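Local atomic coordinates of ABC transporter substrate-binding protein (Bradyrhizobium japonicum, PDB entry 4I1D), a protein that probably serves as the periplasmic substrate-binding component of an ABC transporter, possibly for polyamines such as putrescine and spermidine, and can bind D-malate. Residues A259-P269 against V279-S290; I22-L30 against K247-H257. One frame throughout, in Å; residues are numbered along the deposited sequence.

Contact 1: A259-P269 against V279-S290; sequences ANLPLHIDYGP and VIKPERAAQLPS. With SO4 (sulfate ion), chain J.
Arg284 reaches from the short helix 282-285 to the carbonyl of Pro262, joining, in this periplasmic binding protein fold, the turn after helix 255-260, which leads into strand 268-269, to the loop and short helix that return over it. The grip is side-on: NE donates to Pro262 O at 2.7 Å, nearly in line with the carbonyl, and NH2 donates to the same oxygen at 3.0 Å, the oxygen lying in the guanidinium plane. CG stands anti to the backbone N (chi1 174°) and the chain bends at chi2 (58°), which turns the NE edge to that oxygen. On its other side NH1 bonds Gln287 OE1, fixing the group's rotation. The charge of Asp266 adds only a long salt bridge, its OD1 well out of the guanidinium plane; its OD2 is held by Asn206. A sulfate, probably from the crystallisation liquor, receives a weak bond from the backbone N of Asp266, the residue at the centre of an inverse gamma turn.

Apolar contacts extend along both segments. Leu288 CD1 packs on Pro262 CB at 3.6 Å, while Ile280 CD1 meets the neighbouring ring carbon CG. Ala259 CB presses tightly on Val279 CG2. Ser290 OG, buried without a polar partner, lies 3.3 Å from Gly268 CA.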
loop_
_atom_site.group_PDB
_atom_site.type_symbol
_atom_site.label_atom_id
_atom_site.label_comp_id
_atom_site.label_asym_id
_atom_site.label_seq_id
_atom_site.Cartn_x
_atom_site.Cartn_y
_atom_site.Cartn_z
ATOM N N ALA A 259 12.096 -45.548 -26.338
ATOM C CA ALA A 259 11.905 -45.476 -27.779
ATOM C C ALA A 259 10.420 -45.342 -28.120
ATOM O O ALA A 259 10.064 -44.880 -29.202
ATOM C CB ALA A 259 12.534 -46.709 -28.498
ATOM N N ASN A 260 9.551 -45.741 -27.196
ATOM C CA ASN A 260 8.114 -45.658 -27.451
ATOM C C ASN A 260 7.533 -44.265 -27.245
ATOM O O ASN A 260 6.455 -43.956 -27.755
ATOM C CB ASN A 260 7.338 -46.680 -26.623
ATOM C CG ASN A 260 7.133 -47.990 -27.368
ATOM O OD1 ASN A 260 6.095 -48.207 -27.998
ATOM N ND2 ASN A 260 8.129 -48.866 -27.309
ATOM N N LEU A 261 8.246 -43.423 -26.505
ATOM C CA LEU A 261 7.730 -42.089 -26.191
ATOM C C LEU A 261 7.473 -41.232 -27.438
ATOM O O LEU A 261 6.374 -40.696 -27.605
ATOM C CB LEU A 261 8.629 -41.353 -25.193
ATOM C CG LEU A 261 8.144 -39.937 -24.888
ATOM C CD1 LEU A 261 6.743 -39.977 -24.312
ATOM C CD2 LEU A 261 9.094 -39.227 -23.938
ATOM N N PRO A 262 8.483 -41.103 -28.318
ATOM C CA PRO A 262 8.334 -40.346 -29.571
ATOM C C PRO A 262 7.366 -40.991 -30.556
ATOM O O PRO A 262 7.126 -40.453 -31.636
ATOM C CB PRO A 262 9.748 -40.357 -30.158
ATOM C CG PRO A 262 10.416 -41.521 -29.529
ATOM C CD PRO A 262 9.859 -41.593 -28.139
ATOM N N LEU A 263 6.821 -42.147 -30.212
ATOM C CA LEU A 263 5.771 -42.705 -31.043
ATOM C C LEU A 263 4.470 -41.955 -30.755
ATOM O O LEU A 263 3.509 -42.022 -31.524
ATOM C CB LEU A 263 5.605 -44.202 -30.785
ATOM C CG LEU A 263 6.770 -45.093 -31.224
ATOM C CD1 LEU A 263 6.349 -46.561 -31.215
ATOM C CD2 LEU A 263 7.230 -44.697 -32.605
ATOM N N HIS A 264 4.453 -41.218 -29.648
ATOM C CA HIS A 264 3.211 -40.633 -29.157
ATOM C C HIS A 264 3.273 -39.120 -29.031
ATOM O O HIS A 264 2.252 -38.450 -28.855
ATOM C CB HIS A 264 2.812 -41.290 -27.833
ATOM C CG HIS A 264 2.425 -42.731 -27.987
ATOM N ND1 HIS A 264 3.219 -43.770 -27.554
ATOM C CD2 HIS A 264 1.343 -43.301 -28.569
ATOM C CE1 HIS A 264 2.636 -44.921 -27.848
ATOM N NE2 HIS A 264 1.497 -44.664 -28.464
ATOM N N ILE A 265 4.479 -38.582 -29.138
ATOM C CA ILE A 265 4.670 -37.149 -29.037
ATOM C C ILE A 265 6.023 -36.775 -29.621
ATOM O O ILE A 265 6.951 -37.583 -29.624
ATOM C CB ILE A 265 4.526 -36.664 -27.578
ATOM C CG1 ILE A 265 4.300 -35.149 -27.536
ATOM C CG2 ILE A 265 5.722 -37.120 -26.726
ATOM C CD1 ILE A 265 3.911 -34.635 -26.172
ATOM N N ASP A 266 6.109 -35.554 -30.130
ATOM C CA ASP A 266 7.276 -35.069 -30.858
ATOM C C ASP A 266 8.453 -34.685 -29.945
ATOM O O ASP A 266 9.057 -33.623 -30.108
ATOM C CB ASP A 266 6.864 -33.867 -31.717
ATOM C CG ASP A 266 7.910 -33.501 -32.745
ATOM O OD1 ASP A 266 8.599 -34.426 -33.235
ATOM O OD2 ASP A 266 8.046 -32.294 -33.061
ATOM N N TYR A 267 8.775 -35.538 -28.978
ATOM C CA TYR A 267 9.922 -35.285 -28.116
ATOM C C TYR A 267 10.915 -36.419 -28.268
ATOM O O TYR A 267 10.544 -37.518 -28.672
ATOM C CB TYR A 267 9.488 -35.108 -26.660
ATOM C CG TYR A 267 8.627 -33.875 -26.473
ATOM C CD1 TYR A 267 8.912 -32.705 -27.164
ATOM C CD2 TYR A 267 7.514 -33.883 -25.629
ATOM C CE1 TYR A 267 8.123 -31.563 -27.014
ATOM C CE2 TYR A 267 6.714 -32.737 -25.474
ATOM C CZ TYR A 267 7.029 -31.582 -26.173
ATOM O OH TYR A 267 6.261 -30.439 -26.036
ATOM N N GLY A 268 12.181 -36.141 -27.977
ATOM C CA GLY A 268 13.233 -37.125 -28.147
ATOM C C GLY A 268 13.434 -37.928 -26.881
ATOM O O GLY A 268 13.131 -37.446 -25.788
ATOM N N PRO A 269 13.950 -39.160 -27.018
ATOM C CA PRO A 269 14.175 -39.996 -25.833
ATOM C C PRO A 269 15.369 -39.496 -25.015
ATOM O O PRO A 269 16.414 -39.195 -25.594
ATOM C CB PRO A 269 14.468 -41.385 -26.434
ATOM C CG PRO A 269 15.084 -41.097 -27.764
ATOM C CD PRO A 269 14.461 -39.783 -28.253
ATOM N N VAL A 279 12.393 -49.401 -32.951
ATOM C CA VAL A 279 10.956 -49.171 -32.809
ATOM C C VAL A 279 10.577 -47.860 -33.474
ATOM O O VAL A 279 9.442 -47.689 -33.922
ATOM C CB VAL A 279 10.468 -49.191 -31.335
ATOM C CG1 VAL A 279 11.479 -49.892 -30.443
ATOM C CG2 VAL A 279 10.174 -47.787 -30.839
ATOM N N ILE A 280 11.542 -46.949 -33.550
ATOM C CA ILE A 280 11.361 -45.665 -34.221
ATOM C C ILE A 280 11.817 -45.726 -35.674
ATOM O O ILE A 280 13.007 -45.872 -35.949
ATOM C CB ILE A 280 12.162 -44.560 -33.523
ATOM C CG1 ILE A 280 11.857 -44.545 -32.022
ATOM C CG2 ILE A 280 11.855 -43.204 -34.150
ATOM C CD1 ILE A 280 12.741 -43.597 -31.229
ATOM N N LYS A 281 10.871 -45.609 -36.600
ATOM C CA LYS A 281 11.188 -45.606 -38.025
ATOM C C LYS A 281 11.968 -44.339 -38.402
ATOM O O LYS A 281 11.783 -43.285 -37.784
ATOM C CB LYS A 281 9.903 -45.722 -38.853
ATOM C CG LYS A 281 9.018 -46.908 -38.465
ATOM C CD LYS A 281 7.830 -47.095 -39.423
ATOM C CE LYS A 281 6.491 -46.700 -38.785
ATOM N NZ LYS A 281 6.318 -45.221 -38.606
ATOM N N PRO A 282 12.842 -44.440 -39.419
ATOM C CA PRO A 282 13.699 -43.331 -39.863
ATOM C C PRO A 282 12.917 -42.038 -40.119
ATOM O O PRO A 282 13.348 -40.967 -39.682
ATOM C CB PRO A 282 14.288 -43.848 -41.181
ATOM C CG PRO A 282 14.182 -45.344 -41.090
ATOM C CD PRO A 282 12.928 -45.602 -40.326
ATOM N N GLU A 283 11.788 -42.150 -40.818
ATOM C CA GLU A 283 10.940 -41.004 -41.141
ATOM C C GLU A 283 10.464 -40.273 -39.882
ATOM O O GLU A 283 10.319 -39.054 -39.881
ATOM C CB GLU A 283 9.720 -41.456 -41.949
ATOM C CG GLU A 283 9.946 -42.704 -42.799
ATOM C CD GLU A 283 10.472 -42.382 -44.189
ATOM O OE1 GLU A 283 10.617 -41.180 -44.513
ATOM O OE2 GLU A 283 10.737 -43.333 -44.960
ATOM N N ARG A 284 10.212 -41.027 -38.817
ATOM C CA ARG A 284 9.722 -40.453 -37.567
ATOM C C ARG A 284 10.849 -39.824 -36.755
ATOM O O ARG A 284 10.679 -38.756 -36.162
ATOM C CB ARG A 284 8.995 -41.517 -36.732
ATOM C CG ARG A 284 8.559 -41.048 -35.342
ATOM C CD ARG A 284 7.636 -39.843 -35.441
ATOM N NE ARG A 284 7.240 -39.318 -34.135
ATOM C CZ ARG A 284 6.686 -38.121 -33.950
ATOM N NH1 ARG A 284 6.476 -37.321 -34.990
ATOM N NH2 ARG A 284 6.352 -37.717 -32.728
ATOM N N ALA A 285 11.995 -40.496 -36.720
ATOM C CA ALA A 285 13.153 -39.986 -35.992
ATOM C C ALA A 285 13.573 -38.626 -36.540
ATOM O O ALA A 285 13.965 -37.728 -35.784
ATOM C CB ALA A 285 14.308 -40.971 -36.079
ATOM N N ALA A 286 13.473 -38.487 -37.861
ATOM C CA ALA A 286 13.886 -37.270 -38.557
ATOM C C ALA A 286 13.140 -36.025 -38.077
ATOM O O ALA A 286 13.503 -34.901 -38.441
ATOM C CB ALA A 286 13.713 -37.441 -40.070
ATOM N N GLN A 287 12.101 -36.231 -37.268
ATOM C CA GLN A 287 11.260 -35.137 -36.792
ATOM C C GLN A 287 11.539 -34.796 -35.339
ATOM O O GLN A 287 10.931 -33.877 -34.786
ATOM C CB GLN A 287 9.779 -35.491 -36.961
ATOM C CG GLN A 287 9.352 -35.657 -38.419
ATOM C CD GLN A 287 8.006 -36.345 -38.573
ATOM O OE1 GLN A 287 7.510 -36.993 -37.647
ATOM N NE2 GLN A 287 7.407 -36.210 -39.754
ATOM N N LEU A 288 12.460 -35.530 -34.722
ATOM C CA LEU A 288 12.664 -35.417 -33.280
ATOM C C LEU A 288 13.771 -34.434 -32.944
ATOM O O LEU A 288 14.730 -34.290 -33.705
ATOM C CB LEU A 288 12.966 -36.789 -32.658
ATOM C CG LEU A 288 11.936 -37.900 -32.888
ATOM C CD1 LEU A 288 12.422 -39.209 -32.301
ATOM C CD2 LEU A 288 10.584 -37.533 -32.312
ATOM N N PRO A 289 13.637 -33.749 -31.797
ATOM C CA PRO A 289 14.596 -32.721 -31.350
ATOM C C PRO A 289 16.019 -33.246 -31.155
ATOM O O PRO A 289 16.970 -32.543 -31.485
ATOM C CB PRO A 289 14.011 -32.252 -30.011
ATOM C CG PRO A 289 12.503 -32.543 -30.139
ATOM C CD PRO A 289 12.462 -33.847 -30.911
ATOM N N SER A 290 16.167 -34.462 -30.643
ATOM C CA SER A 290 17.493 -34.998 -30.336
ATOM C C SER A 290 18.053 -35.965 -31.378
ATOM O O SER A 290 19.084 -36.607 -31.147
ATOM C CB SER A 290 17.487 -35.674 -28.967
ATOM O OG SER A 290 16.426 -36.607 -28.869
HETATM S S SO4 J . 3.260 -35.089 -32.556
HETATM O O1 SO4 J . 3.134 -36.527 -32.333
HETATM O O2 SO4 J . 3.932 -34.473 -31.416
HETATM O O3 SO4 J . 4.042 -34.864 -33.771
HETATM O O4 SO4 J . 1.935 -34.488 -32.705
#

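Contact 2: I22-L30 against K247-H257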
loop_
_atom_site.group_PDB
_atom_site.type_symbol
_atom_site.label_atom_id
_atom_site.label_comp_id
_atom_site.label_asym_id
_atom_site.label_seq_id
_atom_site.Cartn_x
_atom_site.Cartn_y
_atom_site.Cartn_z
ATOM N N ILE A 22 5.423 -45.076 -21.208
ATOM C CA ILE A 22 6.350 -45.329 -20.107
ATOM C C ILE A 22 5.736 -45.777 -18.780
ATOM O O ILE A 22 6.130 -46.810 -18.240
ATOM C CB ILE A 22 7.262 -44.121 -19.865
ATOM C CG1 ILE A 22 8.168 -43.912 -21.080
ATOM C CG2 ILE A 22 8.081 -44.327 -18.605
ATOM C CD1 ILE A 22 9.081 -42.745 -20.955
ATOM N N LEU A 23 4.785 -45.010 -18.253
ATOM C CA LEU A 23 4.226 -45.309 -16.938
ATOM C C LEU A 23 3.483 -46.654 -16.904
ATOM O O LEU A 23 3.817 -47.527 -16.107
ATOM C CB LEU A 23 3.330 -44.166 -16.456
ATOM C CG LEU A 23 4.016 -42.799 -16.502
ATOM C CD1 LEU A 23 3.114 -41.692 -15.950
ATOM C CD2 LEU A 23 5.337 -42.838 -15.761
ATOM N N ASP A 24 2.492 -46.831 -17.772
ATOM C CA ASP A 24 1.725 -48.085 -17.797
ATOM C C ASP A 24 2.597 -49.325 -18.015
ATOM O O ASP A 24 2.479 -50.301 -17.275
ATOM C CB ASP A 24 0.607 -48.050 -18.849
ATOM C CG ASP A 24 -0.630 -47.320 -18.362
ATOM O OD1 ASP A 24 -0.671 -46.950 -17.169
ATOM O OD2 ASP A 24 -1.569 -47.132 -19.164
ATOM N N PRO A 25 3.467 -49.300 -19.037
ATOM C CA PRO A 25 4.302 -50.496 -19.235
ATOM C C PRO A 25 5.238 -50.740 -18.042
ATOM O O PRO A 25 5.428 -51.884 -17.645
ATOM C CB PRO A 25 5.101 -50.170 -20.507
ATOM C CG PRO A 25 4.312 -49.070 -21.199
ATOM C CD PRO A 25 3.690 -48.277 -20.077
ATOM N N SER A 26 5.803 -49.681 -17.473
ATOM C CA SER A 26 6.661 -49.814 -16.297
ATOM C C SER A 26 5.915 -50.358 -15.075
ATOM O O SER A 26 6.415 -51.231 -14.366
ATOM C CB SER A 26 7.297 -48.467 -15.949
ATOM O OG SER A 26 8.249 -48.093 -16.928
ATOM N N ALA A 27 4.725 -49.827 -14.820
ATOM C CA ALA A 27 3.910 -50.299 -13.706
ATOM C C ALA A 27 3.543 -51.776 -13.884
ATOM O O ALA A 27 3.498 -52.542 -12.919
ATOM C CB ALA A 27 2.657 -49.451 -13.571
ATOM N N LYS A 28 3.280 -52.171 -15.124
ATOM C CA LYS A 28 2.951 -53.556 -15.424
ATOM C C LYS A 28 4.169 -54.456 -15.211
ATOM O O LYS A 28 4.079 -55.481 -14.550
ATOM C CB LYS A 28 2.414 -53.688 -16.853
ATOM C CG LYS A 28 1.877 -55.082 -17.185
ATOM C CD LYS A 28 1.098 -55.114 -18.496
ATOM C CE LYS A 28 0.434 -56.478 -18.708
ATOM N NZ LYS A 28 -0.335 -56.571 -19.989
ATOM N N LYS A 29 5.313 -54.058 -15.757
ATOM C CA LYS A 29 6.548 -54.825 -15.610
ATOM C C LYS A 29 6.918 -55.001 -14.143
ATOM O O LYS A 29 7.288 -56.089 -13.709
ATOM C CB LYS A 29 7.701 -54.130 -16.343
ATOM C CG LYS A 29 8.907 -55.017 -16.619
ATOM C CD LYS A 29 8.557 -56.116 -17.609
ATOM C CE LYS A 29 9.802 -56.729 -18.253
ATOM N NZ LYS A 29 9.994 -56.275 -19.667
ATOM N N LEU A 30 6.820 -53.920 -13.383
ATOM C CA LEU A 30 7.267 -53.925 -11.996
ATOM C C LEU A 30 6.202 -54.470 -11.056
ATOM O O LEU A 30 6.508 -54.899 -9.942
ATOM C CB LEU A 30 7.695 -52.517 -11.567
ATOM C CG LEU A 30 9.034 -52.040 -12.143
ATOM C CD1 LEU A 30 9.217 -50.538 -11.965
ATOM C CD2 LEU A 30 10.193 -52.807 -11.510
ATOM N N LYS A 247 13.501 -48.407 -8.394
ATOM C CA LYS A 247 13.150 -49.430 -9.378
ATOM C C LYS A 247 12.420 -48.850 -10.589
ATOM O O LYS A 247 12.692 -49.236 -11.726
ATOM C CB LYS A 247 12.317 -50.542 -8.735
ATOM C CG LYS A 247 13.071 -51.341 -7.687
ATOM C CD LYS A 247 12.141 -52.303 -6.957
ATOM C CE LYS A 247 12.898 -53.155 -5.940
ATOM N NZ LYS A 247 11.974 -53.896 -5.030
ATOM N N PHE A 248 11.499 -47.923 -10.346
ATOM C CA PHE A 248 10.774 -47.289 -11.439
ATOM C C PHE A 248 11.711 -46.492 -12.344
ATOM O O PHE A 248 11.567 -46.492 -13.564
ATOM C CB PHE A 248 9.675 -46.368 -10.912
ATOM C CG PHE A 248 9.181 -45.393 -11.934
ATOM C CD1 PHE A 248 9.592 -44.069 -11.905
ATOM C CD2 PHE A 248 8.333 -45.807 -12.947
ATOM C CE1 PHE A 248 9.144 -43.167 -12.853
ATOM C CE2 PHE A 248 7.886 -44.911 -13.900
ATOM C CZ PHE A 248 8.295 -43.588 -13.855
ATOM N N LEU A 249 12.666 -45.807 -11.737
ATOM C CA LEU A 249 13.607 -44.995 -12.494
ATOM C C LEU A 249 14.315 -45.863 -13.519
ATOM O O LEU A 249 14.566 -45.445 -14.644
ATOM C CB LEU A 249 14.638 -44.359 -11.564
ATOM C CG LEU A 249 14.660 -42.837 -11.594
ATOM C CD1 LEU A 249 13.284 -42.296 -11.245
ATOM C CD2 LEU A 249 15.717 -42.299 -10.643
ATOM N N ASN A 250 14.631 -47.085 -13.121
ATOM C CA ASN A 250 15.324 -47.981 -14.017
ATOM C C ASN A 250 14.458 -48.398 -15.211
ATOM O O ASN A 250 14.938 -48.438 -16.346
ATOM C CB ASN A 250 15.850 -49.195 -13.261
ATOM C CG ASN A 250 16.656 -50.101 -14.140
ATOM O OD1 ASN A 250 17.707 -49.706 -14.646
ATOM N ND2 ASN A 250 16.173 -51.321 -14.341
ATOM N N GLU A 251 13.185 -48.700 -14.955
ATOM C CA GLU A 251 12.244 -48.975 -16.041
ATOM C C GLU A 251 11.941 -47.739 -16.905
ATOM O O GLU A 251 11.645 -47.862 -18.092
ATOM C CB GLU A 251 10.937 -49.571 -15.507
ATOM C CG GLU A 251 11.032 -51.043 -15.112
ATOM C CD GLU A 251 11.621 -51.908 -16.221
ATOM O OE1 GLU A 251 10.991 -52.011 -17.300
ATOM O OE2 GLU A 251 12.721 -52.475 -16.016
ATOM N N ALA A 252 12.006 -46.551 -16.309
ATOM C CA ALA A 252 11.620 -45.339 -17.017
ATOM C C ALA A 252 12.624 -44.977 -18.105
ATOM O O ALA A 252 12.260 -44.349 -19.100
ATOM C CB ALA A 252 11.452 -44.173 -16.043
ATOM N N VAL A 253 13.885 -45.357 -17.916
ATOM C CA VAL A 253 14.897 -45.078 -18.933
ATOM C C VAL A 253 15.282 -46.340 -19.696
ATOM O O VAL A 253 16.335 -46.407 -20.325
ATOM C CB VAL A 253 16.156 -44.387 -18.359
ATOM C CG1 VAL A 253 15.779 -43.094 -17.642
ATOM C CG2 VAL A 253 16.946 -45.326 -17.446
ATOM N N ASP A 254 14.421 -47.344 -19.633
ATOM C CA ASP A 254 14.588 -48.545 -20.448
ATOM C C ASP A 254 14.552 -48.139 -21.924
ATOM O O ASP A 254 13.650 -47.416 -22.353
ATOM C CB ASP A 254 13.475 -49.549 -20.117
ATOM C CG ASP A 254 13.503 -50.780 -21.007
ATOM O OD1 ASP A 254 14.060 -51.819 -20.580
ATOM O OD2 ASP A 254 12.950 -50.714 -22.127
ATOM N N PRO A 255 15.555 -48.572 -22.701
ATOM C CA PRO A 255 15.610 -48.284 -24.139
ATOM C C PRO A 255 14.255 -48.405 -24.855
ATOM O O PRO A 255 13.856 -47.456 -25.533
ATOM C CB PRO A 255 16.587 -49.342 -24.656
ATOM C CG PRO A 255 17.542 -49.508 -23.526
ATOM C CD PRO A 255 16.731 -49.339 -22.254
ATOM N N VAL A 256 13.584 -49.542 -24.700
ATOM C CA VAL A 256 12.316 -49.789 -25.379
ATOM C C VAL A 256 11.216 -48.827 -24.937
ATOM O O VAL A 256 10.558 -48.206 -25.770
ATOM C CB VAL A 256 11.836 -51.237 -25.170
ATOM C CG1 VAL A 256 10.499 -51.456 -25.859
ATOM C CG2 VAL A 256 12.875 -52.218 -25.690
ATOM N N HIS A 257 11.013 -48.709 -23.629
ATOM C CA HIS A 257 9.984 -47.811 -23.110
ATOM C C HIS A 257 10.247 -46.407 -23.635
ATOM O O HIS A 257 9.341 -45.712 -24.095
ATOM C CB HIS A 257 9.976 -47.806 -21.579
ATOM C CG HIS A 257 9.542 -49.104 -20.971
ATOM N ND1 HIS A 257 9.734 -49.403 -19.638
ATOM C CD2 HIS A 257 8.927 -50.182 -21.514
ATOM C CE1 HIS A 257 9.256 -50.608 -19.388
ATOM N NE2 HIS A 257 8.758 -51.102 -20.507
#
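Ser26 enters as a knob into a hole formed by Phe248, Glu251, Ala252 and His257, the centre of a helix-helix packing on one lobe of the periplasmic binding protein fold. The segments 22-30 and 247-252 have axes 9.5 Å apart at closest approach, with their N-to-C directions 126° apart, and helix 255-260 adds the last wall of the socket.

Hydrogen bonds inside each segment shape the two surfaces. Ser26 OG, anti to its own carbonyl carbon (chi1 -69°), turns back to donate to Ile22 O at 2.8 Å, and the backbone N of Ser26 reaches that oxygen from the opposite face of the carbonyl plane. On the other side His257 ND1 donates to Glu251 O at 2.9 Å, with the acceptor near the ring plane. Asp254 OD2 caps helix 255-260, taking the N-H of His257 with its anti lone pair and a weaker bond from Val256 N. Replacing His257 by an alanine is likely to leave Glu251 O without its imidazole donor and to open a gap beside Ser26 and Pro25.

Pro25 CB makes an off-centre CH-pi contact with the imidazole of His257, 4.1 Å from its centroid.

Van der Waals contacts fill the rest. Leu30 CD1 packs 3.6 Å from Phe248 CA and also meets Glu251 CG, the Leu30 and Glu251 side chains running alongside in opposite senses. Lys29 lies across Glu251, its CG touching the carboxylate at OE1. Ile22 CG2 leans on Ala252. The Phe248 ring, one face of which carries Ala252 CB, also meets the ring of Phe7; at its edge Leu23 CD2 comes to 3.6 Å from Phe248 CZ.

From the N terminus, helix 12-30 supplies the first half of contact 2, which is completed by residues 247-257, closing a loop of 216 residues containing most of the sheet. Contact 1 follows farther along the chain: its segments are separated by just nine residues, without helix or strand. The two contacts therefore stand in series, neither nested nor crossed, with centres about 18 Å apart. Helix 255-260 joins them, its start serving contact 2 and its end contact 1. Contact 2 ties the N-terminal helix to helices 242-252 and 255-260, whereas contact 1 brings residues 279-290 back against the segment that ends in strand 268-269, which pairs with strand 100-112.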